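Long-range contacts in prolyl-4 hydroxylase (Chlamydomonas reinhardtii, PDB 2V4A), which probably hydroxylates proline residues of peptide substrates at the 4-position, using iron(II), 2-oxoglutarate and molecular oxygen: residues L109-Y114 with W218-W223; A163-T168 with R178-K183; Q140-M145 with I224-I229; G20-L25 with F32-F37. All blocks are in the same frame, centred on the assembly; numbering follows the deposited sequence.

Interaction 1 of 4, residues L109-Y114 with W218-W223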
# COMPACT_ATOMS: atom_id res chain seq x y z
N LEU A 109 -8.28 3.15 -6.46
CA LEU A 109 -7.12 2.24 -6.32
C LEU A 109 -6.20 2.37 -7.52
O LEU A 109 -6.67 2.25 -8.64
CB LEU A 109 -7.63 0.78 -6.22
CG LEU A 109 -6.54 -0.27 -5.82
CD1 LEU A 109 -6.22 -0.18 -4.35
CD2 LEU A 109 -6.99 -1.69 -6.11
N GLN A 110 -4.92 2.62 -7.24
CA GLN A 110 -3.87 2.73 -8.24
C GLN A 110 -3.17 1.37 -8.32
O GLN A 110 -2.82 0.81 -7.27
CB GLN A 110 -2.90 3.82 -7.82
CG GLN A 110 -1.68 3.93 -8.78
CD GLN A 110 -0.56 4.67 -8.14
OE1 GLN A 110 0.20 4.12 -7.35
NE2 GLN A 110 -0.47 5.94 -8.44
N VAL A 111 -3.04 0.80 -9.52
CA VAL A 111 -2.32 -0.45 -9.65
C VAL A 111 -1.06 -0.11 -10.47
O VAL A 111 -1.19 0.55 -11.54
CB VAL A 111 -3.15 -1.58 -10.38
CG1 VAL A 111 -2.27 -2.82 -10.55
CG2 VAL A 111 -4.46 -2.00 -9.64
N LEU A 112 0.11 -0.57 -10.01
CA LEU A 112 1.37 -0.39 -10.75
C LEU A 112 2.06 -1.71 -11.06
O LEU A 112 1.98 -2.65 -10.26
CB LEU A 112 2.34 0.52 -9.97
CG LEU A 112 1.93 1.99 -9.82
CD1 LEU A 112 2.89 2.71 -8.89
CD2 LEU A 112 1.89 2.68 -11.20
N HIS A 113 2.74 -1.79 -12.22
CA HIS A 113 3.58 -2.92 -12.59
C HIS A 113 4.99 -2.39 -12.94
O HIS A 113 5.15 -1.64 -13.93
CB HIS A 113 2.96 -3.73 -13.76
CG HIS A 113 3.76 -4.93 -14.18
ND1 HIS A 113 3.68 -5.50 -15.43
CD2 HIS A 113 4.68 -5.66 -13.50
CE1 HIS A 113 4.48 -6.54 -15.50
NE2 HIS A 113 5.12 -6.65 -14.34
N TYR A 114 6.02 -2.78 -12.18
CA TYR A 114 7.36 -2.25 -12.39
C TYR A 114 8.13 -3.01 -13.47
O TYR A 114 8.00 -4.23 -13.59
CB TYR A 114 8.13 -2.18 -11.06
CG TYR A 114 7.49 -1.21 -10.09
CD1 TYR A 114 6.41 -1.59 -9.28
CD2 TYR A 114 7.93 0.12 -10.01
CE1 TYR A 114 5.80 -0.69 -8.41
CE2 TYR A 114 7.34 1.02 -9.17
CZ TYR A 114 6.29 0.62 -8.36
OH TYR A 114 5.72 1.53 -7.51
N TRP A 218 4.11 -6.23 -8.86
CA TRP A 218 2.84 -5.56 -9.09
C TRP A 218 2.37 -5.08 -7.73
O TRP A 218 2.44 -5.84 -6.75
CB TRP A 218 1.76 -6.52 -9.60
CG TRP A 218 1.87 -6.97 -11.04
CD1 TRP A 218 2.74 -7.90 -11.55
CD2 TRP A 218 1.04 -6.56 -12.12
NE1 TRP A 218 2.50 -8.09 -12.91
CE2 TRP A 218 1.47 -7.25 -13.28
CE3 TRP A 218 -0.02 -5.63 -12.22
CZ2 TRP A 218 0.87 -7.07 -14.50
CZ3 TRP A 218 -0.61 -5.45 -13.47
CH2 TRP A 218 -0.18 -6.15 -14.58
N SER A 219 1.81 -3.86 -7.67
CA SER A 219 1.34 -3.31 -6.36
C SER A 219 0.06 -2.52 -6.59
O SER A 219 -0.24 -2.14 -7.73
CB SER A 219 2.41 -2.41 -5.73
OG SER A 219 2.55 -1.20 -6.47
N ALA A 220 -0.72 -2.37 -5.53
CA ALA A 220 -1.93 -1.55 -5.52
C ALA A 220 -1.85 -0.60 -4.32
O ALA A 220 -1.51 -1.00 -3.16
CB ALA A 220 -3.19 -2.46 -5.46
N THR A 221 -2.15 0.67 -4.57
CA THR A 221 -2.00 1.70 -3.58
C THR A 221 -3.33 2.44 -3.37
O THR A 221 -3.95 2.82 -4.33
CB THR A 221 -0.91 2.73 -3.99
OG1 THR A 221 0.33 2.05 -4.26
CG2 THR A 221 -0.68 3.72 -2.82
N LYS A 222 -3.76 2.52 -2.11
CA LYS A 222 -4.96 3.21 -1.64
C LYS A 222 -4.57 4.40 -0.78
O LYS A 222 -3.93 4.23 0.26
CB LYS A 222 -5.77 2.25 -0.75
CG LYS A 222 -6.99 2.90 -0.02
CD LYS A 222 -8.07 3.44 -0.94
CE LYS A 222 -8.72 2.28 -1.72
NZ LYS A 222 -10.03 2.69 -2.24
N TRP A 223 -5.02 5.59 -1.16
CA TRP A 223 -4.83 6.77 -0.32
C TRP A 223 -6.17 7.18 0.29
O TRP A 223 -7.23 7.07 -0.36
CB TRP A 223 -4.30 7.93 -1.14
CG TRP A 223 -2.86 7.80 -1.44
CD1 TRP A 223 -1.84 7.99 -0.58
CD2 TRP A 223 -2.30 7.42 -2.68
NE1 TRP A 223 -0.64 7.79 -1.21
CE2 TRP A 223 -0.89 7.44 -2.51
CE3 TRP A 223 -2.84 7.12 -3.95
CZ2 TRP A 223 -0.01 7.14 -3.55
CZ3 TRP A 223 -1.96 6.80 -4.98
CH2 TRP A 223 -0.56 6.82 -4.77
O HOH W 1 0.37 0.98 -6.63
O HOH W 2 4.25 0.81 -5.47

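Interaction 2 of 4, residues A163-T168 with R178-K183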
# COMPACT_ATOMS: atom_id res chain seq x y z
N ALA A 163 12.80 7.57 7.11
CA ALA A 163 12.36 6.90 8.32
C ALA A 163 13.45 6.94 9.39
O ALA A 163 14.62 7.10 9.08
CB ALA A 163 11.99 5.45 8.04
N GLU A 164 13.08 6.80 10.66
CA GLU A 164 14.10 6.83 11.69
C GLU A 164 14.97 5.54 11.72
O GLU A 164 16.07 5.58 12.32
CB GLU A 164 13.50 7.21 13.05
CG GLU A 164 12.59 6.23 13.63
CD GLU A 164 12.40 6.43 15.12
OE1 GLU A 164 12.75 7.50 15.62
OE2 GLU A 164 11.89 5.51 15.79
N GLN A 165 14.51 4.47 11.06
CA GLN A 165 15.18 3.14 11.02
C GLN A 165 15.75 2.89 9.66
O GLN A 165 15.17 3.34 8.68
CB GLN A 165 14.18 1.97 11.11
CG GLN A 165 13.54 1.76 12.39
CD GLN A 165 12.37 2.68 12.63
OE1 GLN A 165 11.90 2.75 13.76
NE2 GLN A 165 11.89 3.39 11.59
N LYS A 166 16.84 2.13 9.61
CA LYS A 166 17.31 1.54 8.36
C LYS A 166 17.45 0.03 8.53
O LYS A 166 17.99 -0.44 9.54
CB LYS A 166 18.64 2.15 7.94
CG LYS A 166 19.71 2.11 9.03
CD LYS A 166 21.13 2.29 8.49
CE LYS A 166 22.13 1.72 9.46
NZ LYS A 166 23.52 2.27 9.24
N VAL A 167 17.03 -0.73 7.52
CA VAL A 167 17.29 -2.18 7.53
C VAL A 167 18.77 -2.50 7.32
O VAL A 167 19.48 -1.73 6.68
CB VAL A 167 16.42 -2.95 6.50
CG1 VAL A 167 14.99 -2.91 6.93
CG2 VAL A 167 16.58 -2.38 5.07
N THR A 168 19.22 -3.63 7.87
CA THR A 168 20.62 -4.06 7.76
C THR A 168 20.73 -5.56 7.48
O THR A 168 19.83 -6.33 7.82
CB THR A 168 21.42 -3.78 9.06
OG1 THR A 168 20.73 -4.36 10.18
CG2 THR A 168 21.60 -2.26 9.30
N ARG A 178 19.04 1.94 2.35
CA ARG A 178 18.96 3.39 2.49
C ARG A 178 17.91 3.89 3.50
O ARG A 178 17.92 5.06 3.88
CB ARG A 178 18.65 3.99 1.13
CG ARG A 178 19.84 3.93 0.19
CD ARG A 178 19.45 4.23 -1.23
NE ARG A 178 20.64 4.65 -1.96
CZ ARG A 178 20.63 5.16 -3.18
NH1 ARG A 178 19.47 5.30 -3.82
NH2 ARG A 178 21.77 5.53 -3.76
N GLY A 179 17.00 3.03 3.92
CA GLY A 179 15.97 3.44 4.88
C GLY A 179 15.19 2.26 5.42
O GLY A 179 15.67 1.13 5.44
N LEU A 180 13.97 2.53 5.87
CA LEU A 180 13.13 1.45 6.37
C LEU A 180 12.59 0.79 5.12
O LEU A 180 12.20 1.50 4.18
CB LEU A 180 12.01 2.01 7.24
CG LEU A 180 10.88 1.06 7.64
CD1 LEU A 180 11.44 -0.09 8.53
CD2 LEU A 180 9.83 1.83 8.36
N ALA A 181 12.60 -0.54 5.06
CA ALA A 181 12.16 -1.18 3.83
C ALA A 181 11.26 -2.34 4.14
O ALA A 181 11.38 -2.94 5.23
CB ALA A 181 13.41 -1.67 3.05
N VAL A 182 10.45 -2.74 3.16
CA VAL A 182 9.53 -3.85 3.28
C VAL A 182 9.66 -4.74 2.04
O VAL A 182 9.61 -4.25 0.90
CB VAL A 182 8.03 -3.33 3.40
CG1 VAL A 182 6.98 -4.48 3.38
CG2 VAL A 182 7.83 -2.42 4.63
N LYS A 183 9.82 -6.05 2.25
CA LYS A 183 9.86 -7.00 1.11
C LYS A 183 8.45 -7.25 0.51
O LYS A 183 7.50 -7.46 1.26
CB LYS A 183 10.42 -8.35 1.56
CG LYS A 183 11.88 -8.35 2.10
CD LYS A 183 12.93 -8.46 1.00
CE LYS A 183 13.17 -9.92 0.61
NZ LYS A 183 14.34 -10.08 -0.30

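Interaction 3 of 4, residues Q140-M145 with I224-I229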
# COMPACT_ATOMS: atom_id res chain seq x y z
N GLN A 140 -6.37 16.86 3.33
CA GLN A 140 -5.06 16.24 3.25
C GLN A 140 -5.21 14.73 3.16
O GLN A 140 -6.12 14.18 3.76
CB GLN A 140 -4.24 16.54 4.52
CG GLN A 140 -3.69 18.00 4.68
CD GLN A 140 -2.68 18.34 3.60
OE1 GLN A 140 -1.65 17.69 3.49
NE2 GLN A 140 -2.98 19.36 2.79
N ARG A 141 -4.33 14.07 2.39
CA ARG A 141 -4.07 12.62 2.58
C ARG A 141 -3.45 12.35 3.96
O ARG A 141 -2.62 13.13 4.43
CB ARG A 141 -3.13 12.11 1.51
CG ARG A 141 -3.79 11.91 0.16
CD ARG A 141 -2.70 11.69 -0.89
NE ARG A 141 -3.24 11.20 -2.14
CZ ARG A 141 -2.50 10.92 -3.21
NH1 ARG A 141 -1.18 11.11 -3.16
NH2 ARG A 141 -3.07 10.47 -4.33
N VAL A 142 -3.91 11.27 4.62
CA VAL A 142 -3.52 10.97 6.00
C VAL A 142 -2.95 9.56 6.09
O VAL A 142 -2.04 9.31 6.88
CB VAL A 142 -4.67 11.19 7.02
CG1 VAL A 142 -5.86 10.33 6.72
CG2 VAL A 142 -4.21 10.97 8.47
N VAL A 143 -3.46 8.63 5.28
CA VAL A 143 -2.95 7.25 5.37
C VAL A 143 -2.78 6.71 3.98
O VAL A 143 -3.66 6.88 3.12
CB VAL A 143 -3.96 6.31 6.10
CG1 VAL A 143 -3.51 4.83 6.02
CG2 VAL A 143 -4.13 6.73 7.57
N THR A 144 -1.68 6.00 3.78
CA THR A 144 -1.40 5.23 2.61
C THR A 144 -1.44 3.76 2.94
O THR A 144 -0.86 3.32 3.94
CB THR A 144 0.00 5.55 2.05
OG1 THR A 144 0.14 6.97 1.90
CG2 THR A 144 0.22 4.88 0.67
N MSE A 145 -2.09 2.99 2.06
CA MSE A 145 -2.09 1.53 2.13
C MSE A 145 -1.49 1.01 0.86
O MSE A 145 -2.02 1.26 -0.23
CB MSE A 145 -3.51 1.00 2.25
CG MSE A 145 -3.63 -0.52 2.35
SE MSE A 145 -3.44 -1.28 4.08
CE MSE A 145 -4.75 -0.28 5.13
N ILE A 224 -6.10 7.64 1.53
CA ILE A 224 -7.27 7.97 2.33
C ILE A 224 -7.06 9.34 2.94
O ILE A 224 -5.95 9.65 3.40
CB ILE A 224 -7.40 6.94 3.47
CG1 ILE A 224 -7.53 5.52 2.90
CG2 ILE A 224 -8.59 7.32 4.44
CD1 ILE A 224 -7.32 4.49 3.99
N HIS A 225 -8.12 10.17 2.96
CA HIS A 225 -8.03 11.54 3.39
C HIS A 225 -8.58 11.78 4.79
O HIS A 225 -9.31 10.95 5.31
CB HIS A 225 -8.79 12.46 2.40
CG HIS A 225 -8.16 12.52 1.05
ND1 HIS A 225 -7.55 13.65 0.54
CD2 HIS A 225 -8.02 11.56 0.10
CE1 HIS A 225 -7.07 13.39 -0.66
NE2 HIS A 225 -7.36 12.14 -0.97
N VAL A 226 -8.30 12.96 5.35
CA VAL A 226 -8.79 13.33 6.70
C VAL A 226 -10.31 13.59 6.73
O VAL A 226 -10.94 13.48 7.78
CB VAL A 226 -8.05 14.57 7.27
CG1 VAL A 226 -6.56 14.31 7.38
CG2 VAL A 226 -8.32 15.83 6.38
N ALA A 227 -10.87 13.93 5.56
CA ALA A 227 -12.29 14.25 5.45
C ALA A 227 -12.94 13.61 4.21
O ALA A 227 -12.24 13.17 3.31
CB ALA A 227 -12.51 15.79 5.43
N PRO A 228 -14.29 13.58 4.17
CA PRO A 228 -15.05 13.03 3.04
C PRO A 228 -14.70 13.71 1.71
O PRO A 228 -14.50 14.92 1.66
CB PRO A 228 -16.50 13.33 3.41
CG PRO A 228 -16.49 13.40 4.92
CD PRO A 228 -15.19 14.06 5.25
N ILE A 229 -14.60 12.93 0.64
CA ILE A 229 -14.27 13.48 -0.67
C ILE A 229 -15.51 14.02 -1.35
O ILE A 229 -16.53 13.35 -1.38
CB ILE A 229 -13.56 12.43 -1.53
CG1 ILE A 229 -12.17 12.16 -0.96
CG2 ILE A 229 -13.50 12.85 -3.03
CD1 ILE A 229 -11.44 11.03 -1.61

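Interaction 4 of 4, residues G20-L25 with F32-F37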
# COMPACT_ATOMS: atom_id res chain seq x y z
N GLY A 20 -5.85 -10.87 10.39
CA GLY A 20 -4.47 -11.38 10.41
C GLY A 20 -3.46 -10.68 11.30
O GLY A 20 -3.80 -9.82 12.12
N GLU A 21 -2.19 -11.09 11.11
CA GLU A 21 -1.05 -10.63 11.87
C GLU A 21 -0.71 -9.22 11.55
O GLU A 21 -0.61 -8.82 10.38
CB GLU A 21 0.20 -11.50 11.59
CG GLU A 21 1.41 -11.23 12.50
CD GLU A 21 2.66 -12.01 12.11
OE1 GLU A 21 2.59 -12.87 11.18
OE2 GLU A 21 3.70 -11.78 12.77
N VAL A 22 -0.45 -8.46 12.61
CA VAL A 22 -0.04 -7.06 12.49
C VAL A 22 1.37 -6.96 13.07
O VAL A 22 1.63 -7.45 14.18
CB VAL A 22 -0.94 -6.11 13.32
CG1 VAL A 22 -0.47 -4.65 13.16
CG2 VAL A 22 -2.35 -6.24 12.91
N VAL A 23 2.27 -6.32 12.33
CA VAL A 23 3.63 -6.04 12.82
C VAL A 23 3.83 -4.54 12.86
O VAL A 23 3.73 -3.87 11.83
CB VAL A 23 4.72 -6.69 11.94
CG1 VAL A 23 6.11 -6.45 12.54
CG2 VAL A 23 4.49 -8.19 11.78
N HIS A 24 4.10 -3.98 14.05
CA HIS A 24 4.46 -2.53 14.14
C HIS A 24 5.90 -2.31 13.61
O HIS A 24 6.85 -3.00 14.05
CB HIS A 24 4.37 -2.04 15.60
CG HIS A 24 4.77 -0.60 15.77
ND1 HIS A 24 5.87 -0.22 16.50
CD2 HIS A 24 4.22 0.54 15.29
CE1 HIS A 24 5.98 1.10 16.47
NE2 HIS A 24 4.99 1.59 15.73
N LEU A 25 6.07 -1.37 12.68
CA LEU A 25 7.37 -1.18 12.03
C LEU A 25 8.11 0.05 12.50
O LEU A 25 9.33 0.03 12.55
CB LEU A 25 7.22 -1.05 10.49
CG LEU A 25 6.65 -2.22 9.71
CD1 LEU A 25 6.77 -1.89 8.21
CD2 LEU A 25 7.35 -3.51 10.04
N PHE A 32 2.72 0.06 9.93
CA PHE A 32 2.37 -1.30 10.29
C PHE A 32 2.38 -2.14 9.02
O PHE A 32 1.95 -1.67 7.97
CB PHE A 32 0.92 -1.38 10.86
CG PHE A 32 0.73 -0.60 12.11
CD1 PHE A 32 0.99 -1.19 13.37
CD2 PHE A 32 0.32 0.74 12.06
CE1 PHE A 32 0.84 -0.43 14.54
CE2 PHE A 32 0.18 1.51 13.24
CZ PHE A 32 0.45 0.93 14.47
N LEU A 33 2.87 -3.38 9.14
CA LEU A 33 2.70 -4.40 8.11
C LEU A 33 1.52 -5.30 8.47
O LEU A 33 1.43 -5.81 9.62
CB LEU A 33 3.99 -5.23 8.01
CG LEU A 33 4.04 -6.34 6.93
CD1 LEU A 33 4.03 -5.74 5.53
CD2 LEU A 33 5.27 -7.22 7.12
N LEU A 34 0.60 -5.47 7.52
CA LEU A 34 -0.57 -6.34 7.71
C LEU A 34 -0.35 -7.60 6.87
O LEU A 34 -0.32 -7.50 5.66
CB LEU A 34 -1.84 -5.61 7.22
CG LEU A 34 -2.07 -4.23 7.85
CD1 LEU A 34 -3.32 -3.52 7.25
CD2 LEU A 34 -2.17 -4.36 9.37
N LYS A 35 -0.14 -8.74 7.53
CA LYS A 35 0.23 -10.00 6.86
C LYS A 35 -0.99 -10.67 6.29
O LYS A 35 -1.99 -10.83 6.99
CB LYS A 35 0.95 -10.96 7.81
CG LYS A 35 2.13 -10.34 8.53
CD LYS A 35 3.33 -10.23 7.62
CE LYS A 35 3.66 -11.56 6.96
NZ LYS A 35 4.76 -11.49 5.93
N ASN A 36 -0.92 -11.05 5.01
CA ASN A 36 -2.05 -11.72 4.33
C ASN A 36 -3.33 -10.91 4.41
O ASN A 36 -4.43 -11.43 4.73
CB ASN A 36 -2.24 -13.12 4.87
CG ASN A 36 -1.03 -13.97 4.63
OD1 ASN A 36 -0.75 -14.33 3.48
ND2 ASN A 36 -0.26 -14.24 5.69
N PHE A 37 -3.18 -9.64 4.11
CA PHE A 37 -4.31 -8.70 4.12
C PHE A 37 -5.24 -9.04 2.95
O PHE A 37 -6.47 -8.91 3.08
CB PHE A 37 -3.78 -7.24 4.03
CG PHE A 37 -4.89 -6.18 4.10
CD1 PHE A 37 -5.63 -5.98 5.26
CD2 PHE A 37 -5.22 -5.43 2.95
CE1 PHE A 37 -6.67 -4.98 5.31
CE2 PHE A 37 -6.25 -4.47 2.98
CZ PHE A 37 -6.97 -4.23 4.15
O HOH W 3 -1.81 -12.98 8.94

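Interaction 1 of 4, residues L109-Y114 with W218-W223
His113 lies over the indole of Trp218 in an offset stack, the imidazole and the five-membered ring having centroids 3.7 Å apart and planes only 11° from parallel. CB of His113 covers the other half of the indole, 3.7 Å from the centroid of the Trp218 six-membered ring, so a single residue spans both rings. The imidazole reaches this place because CG of His113 is anti to the backbone N (chi1 -179°). Along the same face of the sheet, Val111 CG1 comes in at the indole edge, 4.0 Å from Trp218 CE3, and Leu109 CD2 rests 3.9 Å from Ala220 CB.

The opposite face is largely polar. There one water accepts from Thr221 OG1 (2.6 Å) and from Ser219 OG, and donates to both Gln110 O and Gln110 OE1. A second water donates to Ser219 OG at 2.8 Å and meets the hydroxyl of Tyr114. The Gln110 amide stands nearly perpendicular to the Trp223 ring, with NE2 at its edge.

Beneath these groups the backbones pair in both directions at Gln110 with Thr221 and at Leu112 with Ser219; Thr221 N to Gln110 O is 2.8 Å. Further out, Asp216 takes a hydrogen bond from His113 NE2 and a weak one from Trp218 NE1, restraining both rings, while Val47 and Ile46 of helix 40-50 cover Trp218 and Val111. Such an antiparallel sheet, with one face packed on helices and the other hydrated, fits the major sheet of the double-stranded beta-helix of 2-oxoglutarate oxygenases.

Interaction 2 of 4, residues A163-T168 with R178-K183
Leu180 touches the loop 163-168 at its base and at one tip, and its side chain can be followed outward. CB sits tightly against the methyl of Ala163, with Leu180 CB 3.5 Å from Ala163 CB, and it also lies 3.7 Å from Gln165 O. The next bond places CG anti to the backbone N (chi1 169°), leading the chain away from that carbonyl. At the tip, CD2 of Leu180 comes 4.1 Å from NE2 of Gln165; the two side chains run alongside one another and point the same way. The amide end of Gln165 has its polar partner in Ser26, whose OG accepts from NE2, and Leu180 also touches Ser26.

The loop follows strand 154-160, and the chain returns as strand 180-182, which pairs antiparallel with it at the edge of a small three-stranded sheet. In the chain between the two segments comes Cys175, joined by a disulfide to Cys210 in the strand on the far side of 154-160, so the excursion has a covalent tie as well.

The backbones are linked where Val167 N donates to Gly179 O at 3.1 Å, with the donor 42° out of the carbonyl plane. Gln165 O is almost as near to Leu180 N, but the angle there is too poor for a bond. Beyond the link, Val167 turns CG2 to Ala181 CB, 3.8 Å away, and Val167 CG1 lies 3.9 Å from Ala181 N. Trp172 packs against the same valine.

Interaction 3 of 4, residues Q140-M145 with I224-I229
Val142 and Val143 both direct their N-H groups at the single carbonyl of Ile224, a classic beta bulge that shifts the antiparallel register by one residue. The two bonds differ: Val142 N is 2.9 Å from Ile224 O and Val143 N is 3.3 Å from it. Ile224 N answers to Val143 O, and Val226 N reaches Gln140 O at 3.0 Å.

Among the side chains, Arg141 lays its CG over one face of the His225 ring, 3.9 Å from the centroid, before its extended chain carries the guanidinium past, turned 60° to that ring. Val142 CB meets Val226 CG1 at 3.7 Å. Ile224 faces away from the His225 side, with Val143 beside it (Val143 CG1 to Ile224 CD1 4.3 Å) and Val95 of helix 86-99 beyond.

Glu107 joins the polar ends, its OE2 receiving a salt bridge from Arg141 NE and a hydrogen bond from His225 NE2, while His225 ND1 bonds to Gly139 O. Replacing His225 by alanine is likely to leave Gly139 O without this partner, weaken the hold on Glu107 and open a gap beside Arg141 CG. With acceptors at both ring nitrogens and a carboxylate at one, His225 may well be protonated, sharing Glu107 with Arg141.

Interaction 4 of 4, residues G20-L25 with F32-F37
Phe32 and Val22 form the apolar centre on one face of the hairpin, Val22 CG1 lying 3.8 Å from Phe32 CD1. The other branch of the valine, CG2, runs alongside Leu34 and meets its CD2 at 4.0 Å. His24 joins from beyond the ring: with its CG anti to the backbone N (chi1 178°), His24 CD2 comes 3.6 Å from Phe32 CE1, and the two rings meet obliquely at 55°. A smaller patch on the other face brings Val23 and Leu33 together, with Leu25 CD2 4.3 Å from Leu33 CB. Were Phe32 an alanine, the loss of the ring between Val22 CG1 and His24 would probably open a gap there and leave one side of the imidazole less supported.

Between the faces, Val23 and Leu33 exchange backbone hydrogen bonds in both directions. Two residues further along, past the regular strand pairing, Lys35 N donates to Glu21 O at 2.9 Å in an almost straight bond (174°). Here the contact turns polar. Glu21 and Lys35 lie side by side, Glu21 CB 3.8 Å from Lys35 CG, and a water bridges Glu21 N to Lys35 O. Their charged ends stay apart, with Lys35 NZ in a salt bridge to Asp188.

This is the beta hairpin of strands 22-27 and 30-34, at the border of the large sheet. Glu21 meets the aliphatic part of Lys35, not its ammonium, and the lysine charge serves instead to tie the hairpin to the chain segment before strand 189-193.

How the interactions relate
Interactions 1 and 3 are two sides of one strand: 218-225 pairs with 106-113 in the first and with 141-148 in the second, and Lys222 N probably bonds to Met145 O between them. Interaction 1 is the most buried, joining aromatic stacking to bridging waters; interaction 3, nearer the surface, relies on a bulge and a shared carboxylate. Interaction 4 is a surface hairpin at the border of the same sheet, touching interaction 3 where the selenium of Met145 meets Leu34. Interaction 2 joins a loop to an edge strand of the smaller sheet and has a single backbone bond, yet Val182 packs on Leu25 and Leu33 of interaction 4, bringing the two sheets together through apolar contact.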